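Local coordinates for axin interactor, dorsalization associated protein (Danio rerio, PDB 2QZQ) that acts as a ventralizing factor in embryogenesis and inhibits axin-mediated JNK activation by binding axin and disrupting its homodimerization, the part described being its C-terminal C2 domain, at residues A[84-90]-A[103-109]; A[39-45]-A[128-132]. All blocks are in the same frame, centred on the assembly; numbering follows the deposited sequence.

Interaction 1 (A[84-90]-A[103-109])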
loop_
_atom_site.group_PDB
_atom_site.type_symbol
_atom_site.label_atom_id
_atom_site.label_comp_id
_atom_site.label_asym_id
_atom_site.label_seq_id
_atom_site.Cartn_x
_atom_site.Cartn_y
_atom_site.Cartn_z
ATOM N N ALA A 84 13.121 -7.394 1.360
ATOM C CA ALA A 84 11.660 -7.287 1.471
ATOM C C ALA A 84 11.149 -5.958 0.918
ATOM O O ALA A 84 11.884 -4.957 0.838
ATOM C CB ALA A 84 11.212 -7.476 2.896
ATOM N N ALA A 85 9.892 -5.960 0.487
ATOM C CA ALA A 85 9.232 -4.723 0.086
ATOM C C ALA A 85 7.781 -4.765 0.554
ATOM O O ALA A 85 7.171 -5.838 0.647
ATOM C CB ALA A 85 9.282 -4.551 -1.409
ATOM N N ILE A 86 7.251 -3.594 0.860
ATOM C CA ILE A 86 5.844 -3.435 1.201
ATOM C C ILE A 86 5.101 -2.962 -0.071
ATOM O O ILE A 86 5.464 -1.934 -0.668
ATOM C CB ILE A 86 5.656 -2.401 2.340
ATOM C CG1 ILE A 86 6.610 -2.697 3.526
ATOM C CG2 ILE A 86 4.196 -2.381 2.860
ATOM C CD1 ILE A 86 6.534 -1.644 4.617
ATOM N N PHE A 87 4.058 -3.699 -0.444
ATOM C CA PHE A 87 3.228 -3.386 -1.614
ATOM C C PHE A 87 1.891 -2.800 -1.212
ATOM O O PHE A 87 1.345 -3.156 -0.177
ATOM C CB PHE A 87 2.965 -4.672 -2.399
ATOM C CG PHE A 87 4.087 -5.050 -3.293
ATOM C CD1 PHE A 87 4.058 -4.694 -4.631
ATOM C CD2 PHE A 87 5.184 -5.748 -2.796
ATOM C CE1 PHE A 87 5.160 -5.036 -5.490
ATOM C CE2 PHE A 87 6.262 -6.083 -3.626
ATOM C CZ PHE A 87 6.240 -5.721 -4.973
ATOM N N PHE A 88 1.377 -1.891 -2.045
ATOM C CA PHE A 88 0.091 -1.260 -1.869
ATOM C C PHE A 88 -0.571 -1.427 -3.220
ATOM O O PHE A 88 -0.066 -0.889 -4.206
ATOM C CB PHE A 88 0.243 0.239 -1.559
ATOM C CG PHE A 88 1.180 0.506 -0.423
ATOM C CD1 PHE A 88 0.705 0.638 0.869
ATOM C CD2 PHE A 88 2.558 0.542 -0.647
ATOM C CE1 PHE A 88 1.601 0.845 1.944
ATOM C CE2 PHE A 88 3.433 0.754 0.403
ATOM C CZ PHE A 88 2.958 0.881 1.697
ATOM N N GLU A 89 -1.618 -2.244 -3.260
ATOM C CA GLU A 89 -2.360 -2.512 -4.509
ATOM C C GLU A 89 -3.715 -1.854 -4.389
ATOM O O GLU A 89 -4.447 -2.162 -3.468
ATOM C CB GLU A 89 -2.566 -4.002 -4.707
ATOM C CG GLU A 89 -1.283 -4.783 -4.966
ATOM C CD GLU A 89 -1.561 -6.259 -5.097
ATOM O OE1 GLU A 89 -1.755 -6.915 -4.048
ATOM O OE2 GLU A 89 -1.607 -6.740 -6.241
ATOM N N PHE A 90 -4.022 -0.962 -5.326
ATOM C CA PHE A 90 -5.285 -0.262 -5.349
ATOM C C PHE A 90 -6.271 -1.096 -6.154
ATOM O O PHE A 90 -6.019 -1.432 -7.313
ATOM C CB PHE A 90 -5.120 1.112 -5.961
ATOM C CG PHE A 90 -6.412 1.880 -6.091
ATOM C CD1 PHE A 90 -6.830 2.720 -5.085
ATOM C CD2 PHE A 90 -7.208 1.733 -7.238
ATOM C CE1 PHE A 90 -8.039 3.428 -5.220
ATOM C CE2 PHE A 90 -8.384 2.413 -7.380
ATOM C CZ PHE A 90 -8.807 3.277 -6.369
ATOM N N LYS A 103 -5.973 -2.138 -10.155
ATOM C CA LYS A 103 -5.724 -1.110 -11.151
ATOM C C LYS A 103 -4.238 -0.823 -11.245
ATOM O O LYS A 103 -3.668 -0.657 -12.328
ATOM C CB LYS A 103 -6.421 0.166 -10.693
ATOM C CG LYS A 103 -6.325 1.352 -11.661
ATOM C CD LYS A 103 -7.248 2.456 -11.113
ATOM C CE LYS A 103 -7.309 3.630 -12.027
ATOM N NZ LYS A 103 -8.140 3.251 -13.211
ATOM N N CYS A 104 -3.603 -0.734 -10.086
ATOM C CA CYS A 104 -2.213 -0.274 -10.045
ATOM C C CYS A 104 -1.641 -0.608 -8.688
ATOM O O CYS A 104 -2.367 -1.022 -7.781
ATOM C CB CYS A 104 -2.161 1.239 -10.317
ATOM S SG CYS A 104 -3.185 2.234 -9.151
ATOM N N PHE A 105 -0.326 -0.457 -8.557
ATOM C CA PHE A 105 0.342 -0.741 -7.303
ATOM C C PHE A 105 1.526 0.206 -7.048
ATOM O O PHE A 105 2.062 0.866 -7.958
ATOM C CB PHE A 105 0.807 -2.197 -7.252
ATOM C CG PHE A 105 1.936 -2.513 -8.232
ATOM C CD1 PHE A 105 1.667 -2.753 -9.573
ATOM C CD2 PHE A 105 3.257 -2.549 -7.797
ATOM C CE1 PHE A 105 2.694 -3.057 -10.466
ATOM C CE2 PHE A 105 4.314 -2.853 -8.682
ATOM C CZ PHE A 105 4.039 -3.098 -10.014
ATOM N N ALA A 106 1.910 0.267 -5.785
ATOM C CA ALA A 106 3.081 1.025 -5.351
ATOM C C ALA A 106 3.816 0.071 -4.448
ATOM O O ALA A 106 3.218 -0.832 -3.860
ATOM C CB ALA A 106 2.654 2.275 -4.559
ATOM N N PHE A 107 5.119 0.277 -4.295
ATOM C CA PHE A 107 5.828 -0.503 -3.317
ATOM C C PHE A 107 6.901 0.347 -2.690
ATOM O O PHE A 107 7.265 1.401 -3.223
ATOM C CB PHE A 107 6.437 -1.758 -3.957
ATOM C CG PHE A 107 7.456 -1.461 -5.025
ATOM C CD1 PHE A 107 7.065 -1.160 -6.318
ATOM C CD2 PHE A 107 8.822 -1.470 -4.719
ATOM C CE1 PHE A 107 8.017 -0.921 -7.325
ATOM C CE2 PHE A 107 9.762 -1.195 -5.687
ATOM C CZ PHE A 107 9.385 -0.933 -6.985
HETATM N N MSE A 108 7.396 -0.116 -1.549
HETATM C CA MSE A 108 8.560 0.503 -0.938
HETATM C C MSE A 108 9.526 -0.540 -0.415
HETATM O O MSE A 108 9.113 -1.495 0.245
HETATM C CB MSE A 108 8.184 1.534 0.134
HETATM C CG MSE A 108 7.199 1.104 1.199
HETATM SE SE MSE A 108 6.908 2.657 2.451
HETATM C CE MSE A 108 8.160 2.301 3.551
ATOM N N GLU A 109 10.805 -0.347 -0.747
ATOM C CA GLU A 109 11.897 -1.184 -0.253
ATOM C C GLU A 109 12.224 -0.869 1.212
ATOM O O GLU A 109 11.829 0.168 1.741
ATOM C CB GLU A 109 13.155 -1.036 -1.130
ATOM C CG GLU A 109 13.008 -1.376 -2.650
ATOM C CD GLU A 109 12.792 -2.874 -2.975
ATOM O OE1 GLU A 109 12.957 -3.753 -2.103
ATOM O OE2 GLU A 109 12.449 -3.192 -4.141
HETATM O O HOH W 1 14.193 -3.929 0.152
#
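I86, F88 and F90 pair with M108, A106 and C104 as the hydrogen-bonded pairs of an antiparallel ladder, the two strands running at 163° to each other and 4.5 Å apart at the closest approach of their axes. Both bonds form at I86–M108 and at F88–A106; at the far end F90 N donates to C104 O, while F90 O accepts from K103 N.

The aromatic side chains of the non-hydrogen-bonded pairs gather on one face. F107 CB sits over the centre of the F87 ring, 3.9 Å from its centroid, a CH-pi contact. With CG of F107 held between its backbone N and carbonyl carbon (chi1 62°), the F107 ring lies beside that of F87, their planes 29° apart and barely overlapping. F105 meets the edge of the same F87 ring, its CD2 3.9 Å from F87 CE1, and packs its CB against E89 CG. Beyond A85, a water lies 2.6 Å from both A84 O and E109 OE1 and may not donate to both at once, while E109 OE2 forms a salt bridge with R131 NE.

On the other face M108 CG touches the edge of the F88 ring in its plane, 3.9 Å from F88 CE2. C104 SG lies obliquely beside the F90 ring, a sulfur-aromatic contact, and the aliphatic part of K103 runs along that ring's edge while its NZ forms a salt bridge with D27.

This hairpin is inserted between strands 34-41 and 116-124; the face with I86, F88 and M108 packs on strands 15-24 and 144-151 inside the sandwich, whereas F129 and R131 lie against the face with F87.

Interaction 2 (A[39-45]-A[128-132])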
loop_
_atom_site.group_PDB
_atom_site.type_symbol
_atom_site.label_atom_id
_atom_site.label_comp_id
_atom_site.label_asym_id
_atom_site.label_seq_id
_atom_site.Cartn_x
_atom_site.Cartn_y
_atom_site.Cartn_z
ATOM N N SER A 39 0.607 -5.738 1.443
ATOM C CA SER A 39 1.313 -6.965 1.669
ATOM C C SER A 39 2.818 -6.658 1.844
ATOM O O SER A 39 3.292 -5.595 1.442
ATOM C CB SER A 39 1.085 -7.938 0.509
ATOM O OG SER A 39 1.554 -7.435 -0.734
ATOM N N VAL A 40 3.529 -7.598 2.471
ATOM C CA VAL A 40 4.983 -7.524 2.606
ATOM C C VAL A 40 5.540 -8.771 1.927
ATOM O O VAL A 40 5.221 -9.905 2.338
ATOM C CB VAL A 40 5.413 -7.456 4.082
ATOM C CG1 VAL A 40 6.937 -7.294 4.193
ATOM C CG2 VAL A 40 4.711 -6.269 4.793
ATOM N N LYS A 41 6.336 -8.558 0.880
ATOM C CA LYS A 41 6.829 -9.644 0.023
ATOM C C LYS A 41 8.335 -9.753 0.131
ATOM O O LYS A 41 9.003 -8.731 0.247
ATOM C CB LYS A 41 6.467 -9.386 -1.457
ATOM C CG LYS A 41 4.949 -9.328 -1.783
ATOM C CD LYS A 41 4.259 -10.644 -1.539
ATOM C CE LYS A 41 3.020 -10.801 -2.443
ATOM N NZ LYS A 41 1.788 -10.361 -1.793
ATOM N N ASP A 42 8.872 -10.974 0.076
ATOM C CA ASP A 42 10.340 -11.137 -0.005
ATOM C C ASP A 42 10.863 -10.803 -1.403
ATOM O O ASP A 42 10.091 -10.435 -2.302
ATOM C CB ASP A 42 10.843 -12.510 0.523
ATOM C CG ASP A 42 10.463 -13.701 -0.367
ATOM O OD1 ASP A 42 9.998 -13.527 -1.509
ATOM O OD2 ASP A 42 10.632 -14.853 0.097
ATOM N N LEU A 43 12.173 -10.926 -1.584
ATOM C CA LEU A 43 12.788 -10.728 -2.907
ATOM C C LEU A 43 12.115 -11.479 -4.031
ATOM O O LEU A 43 12.119 -11.025 -5.175
ATOM C CB LEU A 43 14.229 -11.199 -2.900
ATOM C CG LEU A 43 15.312 -10.175 -2.696
ATOM C CD1 LEU A 43 16.611 -10.916 -2.951
ATOM C CD2 LEU A 43 15.140 -8.982 -3.631
ATOM N N ASN A 44 11.605 -12.661 -3.715
ATOM C CA ASN A 44 11.026 -13.512 -4.744
ATOM C C ASN A 44 9.522 -13.343 -4.889
ATOM O O ASN A 44 8.890 -14.118 -5.593
ATOM C CB ASN A 44 11.400 -14.975 -4.509
ATOM C CG ASN A 44 12.918 -15.212 -4.566
ATOM O OD1 ASN A 44 13.486 -15.829 -3.668
ATOM N ND2 ASN A 44 13.566 -14.719 -5.617
ATOM N N GLY A 45 8.961 -12.325 -4.230
ATOM C CA GLY A 45 7.541 -11.999 -4.359
ATOM C C GLY A 45 6.631 -12.869 -3.502
ATOM O O GLY A 45 5.432 -12.959 -3.762
ATOM N N ASP A 128 3.682 -6.698 -10.163
ATOM C CA ASP A 128 4.871 -7.533 -10.180
ATOM C C ASP A 128 5.435 -7.490 -8.785
ATOM O O ASP A 128 6.081 -6.498 -8.400
ATOM C CB ASP A 128 5.891 -7.015 -11.195
ATOM C CG ASP A 128 7.160 -7.892 -11.276
ATOM O OD1 ASP A 128 7.302 -8.882 -10.535
ATOM O OD2 ASP A 128 8.033 -7.558 -12.084
ATOM N N PHE A 129 5.171 -8.559 -8.024
ATOM C CA PHE A 129 5.637 -8.684 -6.662
ATOM C C PHE A 129 7.141 -8.888 -6.521
ATOM O O PHE A 129 7.675 -8.790 -5.427
ATOM C CB PHE A 129 4.867 -9.782 -5.924
ATOM C CG PHE A 129 3.426 -9.424 -5.630
ATOM C CD1 PHE A 129 3.113 -8.326 -4.838
ATOM C CD2 PHE A 129 2.385 -10.197 -6.145
ATOM C CE1 PHE A 129 1.783 -8.023 -4.539
ATOM C CE2 PHE A 129 1.060 -9.899 -5.852
ATOM C CZ PHE A 129 0.766 -8.801 -5.053
ATOM N N LYS A 130 7.823 -9.108 -7.642
ATOM C CA LYS A 130 9.289 -9.075 -7.657
ATOM C C LYS A 130 9.825 -7.698 -8.086
ATOM O O LYS A 130 11.038 -7.464 -8.015
ATOM C CB LYS A 130 9.832 -10.177 -8.567
ATOM C CG LYS A 130 9.553 -11.596 -8.049
ATOM C CD LYS A 130 9.953 -12.591 -9.090
ATOM C CE LYS A 130 9.563 -13.995 -8.667
ATOM N NZ LYS A 130 9.877 -14.943 -9.758
ATOM N N ARG A 131 8.909 -6.788 -8.467
ATOM C CA ARG A 131 9.226 -5.423 -8.965
ATOM C C ARG A 131 10.401 -5.343 -9.969
ATOM O O ARG A 131 11.237 -4.447 -9.933
ATOM C CB ARG A 131 9.322 -4.370 -7.832
ATOM C CG ARG A 131 10.298 -4.627 -6.705
ATOM C CD ARG A 131 9.695 -5.405 -5.529
ATOM N NE ARG A 131 10.696 -5.609 -4.469
ATOM C CZ ARG A 131 10.760 -6.681 -3.665
ATOM N NH1 ARG A 131 9.891 -7.708 -3.760
ATOM N NH2 ARG A 131 11.688 -6.710 -2.736
ATOM N N LYS A 132 10.420 -6.310 -10.872
ATOM C CA LYS A 132 11.463 -6.439 -11.894
ATOM C C LYS A 132 11.123 -5.662 -13.164
ATOM O O LYS A 132 12.013 -5.131 -13.825
ATOM C CB LYS A 132 11.613 -7.920 -12.260
ATOM C CG LYS A 132 12.144 -8.832 -11.154
ATOM C CD LYS A 132 13.297 -8.198 -10.436
ATOM C CE LYS A 132 14.345 -9.222 -10.028
ATOM N NZ LYS A 132 15.633 -8.481 -9.906
HETATM O O HOH W 2 12.940 -8.801 -6.300
#
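K41 lays the end of its side chain across one face of the F129 ring. CE stands over the ring centre, 3.5 Å from the centroid in a CH-pi contact, and NZ follows at 3.8 Å, 18° off the ring normal, a cation-pi interaction. Bends at chi2 (-64°) and chi4 fold the lysine over the ring, K41 CG also meeting F129 CD1. The ammonium group has its main polar partner in D47, with a weak bond to S39 OG, which itself lies obliquely near the ring.

Hydrogen bonding centres on the R131 guanidinium. NH1 donates to D42 O at 3.1 Å along a nearly straight path (165°) and also to F129 O at 3.0 Å; both oxygens lie in the guanidinium plane. D42 O receives NH1 from above its carbonyl plane and, from the opposite face, G45 N, the bond that closes the type I turn D42–G45. The second turn, D128–R131, is reinforced by an Asx turn in which D128 OD1 accepts from K130 N. Between the two turns a water donates to L43 O and K130 O, lying over a face of the guanidinium.

Packing completes the contact. G45 CA rests 3.4 Å from F129 O as a CA-H...O contact, at a positive phi and with no side chain to crowd F129 CB. The extended K130 chain brings CE to 3.1 Å from N44 O.

One guanidinium thus ties together the carbonyls of two turns, and its NE pairs with E109, which would fix its rotation. With D47 and E109 as partners, the positive ends of K41 and R131 are probably largely balanced where the 128-132 loop covers the end of strand 34-41.

Overall arrangement
The centres of interactions 1 and 2 are about 9 Å apart, and the hairpin of interaction 1 is nested in sequence within the long loop closed by interaction 2. Strands 34-41 and 85-94 are neighbours in the antiparallel sheet, joined by backbone bonds of S39 with F87 and K41 with A85, so both contacts belong to the same sheet of the C2 domain. The centre of interaction 1 lies about 5 Å from the centre of the chain, that of interaction 2 about 13 Å from it. F129 meets F87 edge-to-face and R131 packs on A85 and F87, seating the 128-132 loop on the hairpin. Segment 39-45 falls within a region inferred by similarity to bind axin.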